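Local coordinates for RagB/SusD domain protein (Flavobacterium johnsoniae, PDB 5J90) that binds chitin as a SusD-like protein of a chitin utilization locus, probably as an outer-membrane lipoprotein that helps capture the polysaccharide, at residues A[436-439]-A[440-443]. Residues are numbered along the deposited sequence; the frame is centred on the assembly and turned at random.
Sequences WSDY and RRTG
Arg440 lays its guanidinium flat on the indole of Trp436, one turn earlier in helix 432-442, in the C-terminal part of the mostly helical SusD-like fold. This is the tightly packed, buried side. The planes are 10° apart, and CZ of Arg440 sits 3.5 Å from the centroid of the six-membered ring of Trp436, a cation-pi contact. CD of Arg440 adds a CH-pi contact over the five-membered ring. The indole gets beneath the arginine because its CG is anti to the backbone N (chi1 176°), while a bend at chi3 folds the guanidinium over it. Arg440 NH2 makes a weak bond to Ser437 OG, and NH1 binds the carbonyls of Asp132 and Arg466. An alanine in place of Trp436 would probably leave one guanidinium face without its aromatic platform and Val465 O without its indole donor.

A second buried side is charged. Asp438 OD1 meets Arg441 NH2 at 3.1 Å in a salt bridge, and one water links OD1 to Arg441 NE. Asp438 OD2 pairs with Lys424, and Arg441 NH1 with Glu341, both as salt bridges.

The partly exposed end is looser. Gly443 follows the helix with positive phi, its CA over one face of the Tyr439 ring. Beside it, Asp438 O accepts from Thr442 N at 2.9 Å and, from the opposite face of the carbonyl plane, from Thr442 OG1 at 2.8 Å.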
ATOM      1  N   TRP A 436      15.613   9.897   3.077  1.00  7.36           N
ATOM      2  CA  TRP A 436      15.171   8.601   2.535  1.00  7.07           C
ATOM      3  C   TRP A 436      13.661   8.416   2.711  1.00  7.92           C
ATOM      4  O   TRP A 436      12.969   7.962   1.792  1.00  8.55           O
ATOM      5  CB  TRP A 436      15.951   7.451   3.198  1.00  7.65           C
ATOM      6  CG  TRP A 436      15.541   6.053   2.798  1.00  7.64           C
ATOM      7  CD1 TRP A 436      15.349   5.575   1.528  1.00  9.02           C
ATOM      8  CD2 TRP A 436      15.311   4.952   3.681  1.00  6.79           C
ATOM      9  NE1 TRP A 436      14.993   4.241   1.574  1.00  8.40           N
ATOM     10  CE2 TRP A 436      14.971   3.836   2.885  1.00  7.11           C
ATOM     11  CE3 TRP A 436      15.364   4.800   5.075  1.00  8.14           C
ATOM     12  CZ2 TRP A 436      14.665   2.589   3.441  1.00  8.77           C
ATOM     13  CZ3 TRP A 436      15.072   3.560   5.626  1.00  8.51           C
ATOM     14  CH2 TRP A 436      14.729   2.471   4.808  1.00  8.74           C
ATOM     15  N   SER A 437      13.140   8.774   3.879  1.00  8.03           N
ATOM     16  CA  SER A 437      11.693   8.684   4.086  1.00  8.67           C
ATOM     17  C   SER A 437      10.918   9.621   3.150  1.00  8.60           C
ATOM     18  O   SER A 437       9.930   9.218   2.536  1.00  8.31           O
ATOM     19  CB  SER A 437      11.353   8.943   5.551  1.00  8.22           C
ATOM     20  OG  SER A 437      11.916   7.914   6.346  1.00  8.03           O
ATOM     21  N   ASP A 438      11.373  10.867   3.024  1.00  7.76           N
ATOM     22  CA  ASP A 438      10.725  11.817   2.121  1.00  8.29           C
ATOM     23  C   ASP A 438      10.818  11.369   0.662  1.00  8.24           C
ATOM     24  O   ASP A 438       9.871  11.563  -0.115  1.00  8.93           O
ATOM     25  CB  ASP A 438      11.369  13.193   2.291  1.00  9.63           C
ATOM     26  CG  ASP A 438      10.374  14.296   2.593  1.00 11.29           C
ATOM     27  OD1 ASP A 438       9.196  14.039   2.934  1.00 10.99           O
ATOM     28  OD2 ASP A 438      10.801  15.460   2.480  1.00 12.86           O
ATOM     29  N   TYR A 439      11.937  10.756   0.276  1.00  7.60           N
ATOM     30  CA  TYR A 439      12.106  10.265  -1.084  1.00  7.91           C
ATOM     31  C   TYR A 439      11.143   9.115  -1.349  1.00  8.02           C
ATOM     32  O   TYR A 439      10.528   9.029  -2.414  1.00  8.69           O
ATOM     33  CB  TYR A 439      13.546   9.805  -1.354  1.00  8.75           C
ATOM     34  CG  TYR A 439      13.666   9.142  -2.705  1.00  8.49           C
ATOM     35  CD1 TYR A 439      13.804   9.895  -3.864  1.00  8.47           C
ATOM     36  CD2 TYR A 439      13.595   7.754  -2.828  1.00 10.06           C
ATOM     37  CE1 TYR A 439      13.890   9.287  -5.108  1.00  9.93           C
ATOM     38  CE2 TYR A 439      13.678   7.140  -4.064  1.00 12.29           C
ATOM     39  CZ  TYR A 439      13.826   7.911  -5.200  1.00 11.36           C
ATOM     40  OH  TYR A 439      13.920   7.298  -6.434  1.00 13.94           O
ATOM     41  N   ARG A 440      11.022   8.206  -0.389  1.00  7.38           N
ATOM     42  CA  ARG A 440      10.069   7.114  -0.562  1.00  7.44           C
ATOM     43  C   ARG A 440       8.649   7.661  -0.738  1.00  7.30           C
ATOM     44  O   ARG A 440       7.916   7.239  -1.641  1.00  8.36           O
ATOM     45  CB  ARG A 440      10.160   6.127   0.610  1.00  7.64           C
ATOM     46  CG  ARG A 440      11.398   5.227   0.555  1.00  7.35           C
ATOM     47  CD  ARG A 440      11.494   4.299   1.766  1.00  7.52           C
ATOM     48  NE  ARG A 440      11.844   5.031   2.986  1.00  7.02           N
ATOM     49  CZ  ARG A 440      11.649   4.553   4.211  1.00  6.64           C
ATOM     50  NH1 ARG A 440      11.086   3.361   4.380  1.00  8.30           N
ATOM     51  NH2 ARG A 440      11.990   5.276   5.271  1.00  7.49           N
ATOM     52  N   ARG A 441       8.257   8.603   0.111  1.00  6.81           N
ATOM     53  CA  ARG A 441       6.906   9.142   0.025  1.00  7.22           C
ATOM     54  C   ARG A 441       6.635   9.916  -1.264  1.00  7.87           C
ATOM     55  O   ARG A 441       5.603   9.708  -1.892  1.00  8.37           O
ATOM     56  CB  ARG A 441       6.592  10.024   1.225  1.00  7.11           C
ATOM     57  CG  ARG A 441       5.188  10.628   1.160  1.00  8.83           C
ATOM     58  CD  ARG A 441       4.874  11.428   2.396  1.00  8.19           C
ATOM     59  NE  ARG A 441       5.733  12.603   2.538  1.00  8.62           N
ATOM     60  CZ  ARG A 441       5.460  13.807   2.037  1.00  9.06           C
ATOM     61  NH1 ARG A 441       4.356  14.017   1.327  1.00  8.05           N
ATOM     62  NH2 ARG A 441       6.303  14.808   2.244  1.00  8.96           N
ATOM     63  N   THR A 442       7.553  10.798  -1.657  1.00  8.31           N
ATOM     64  CA  THR A 442       7.273  11.761  -2.722  1.00  8.48           C
ATOM     65  C   THR A 442       7.907  11.432  -4.061  1.00  8.62           C
ATOM     66  O   THR A 442       7.457  11.926  -5.095  1.00  9.90           O
ATOM     67  CB  THR A 442       7.746  13.185  -2.350  1.00  8.37           C
ATOM     68  OG1 THR A 442       9.188  13.225  -2.300  1.00  8.33           O
ATOM     69  CG2 THR A 442       7.167  13.633  -1.018  1.00 10.27           C
ATOM     70  N   GLY A 443       8.969  10.634  -4.050  1.00  7.77           N
ATOM     71  CA  GLY A 443       9.763  10.383  -5.242  1.00  8.46           C
ATOM     72  C   GLY A 443      10.733  11.510  -5.579  1.00  8.63           C
ATOM     73  O   GLY A 443      11.323  11.499  -6.660  1.00 10.65           O
TER
HETATM   74  O   HOH W   1       7.683  12.614   4.566  1.00  9.35           O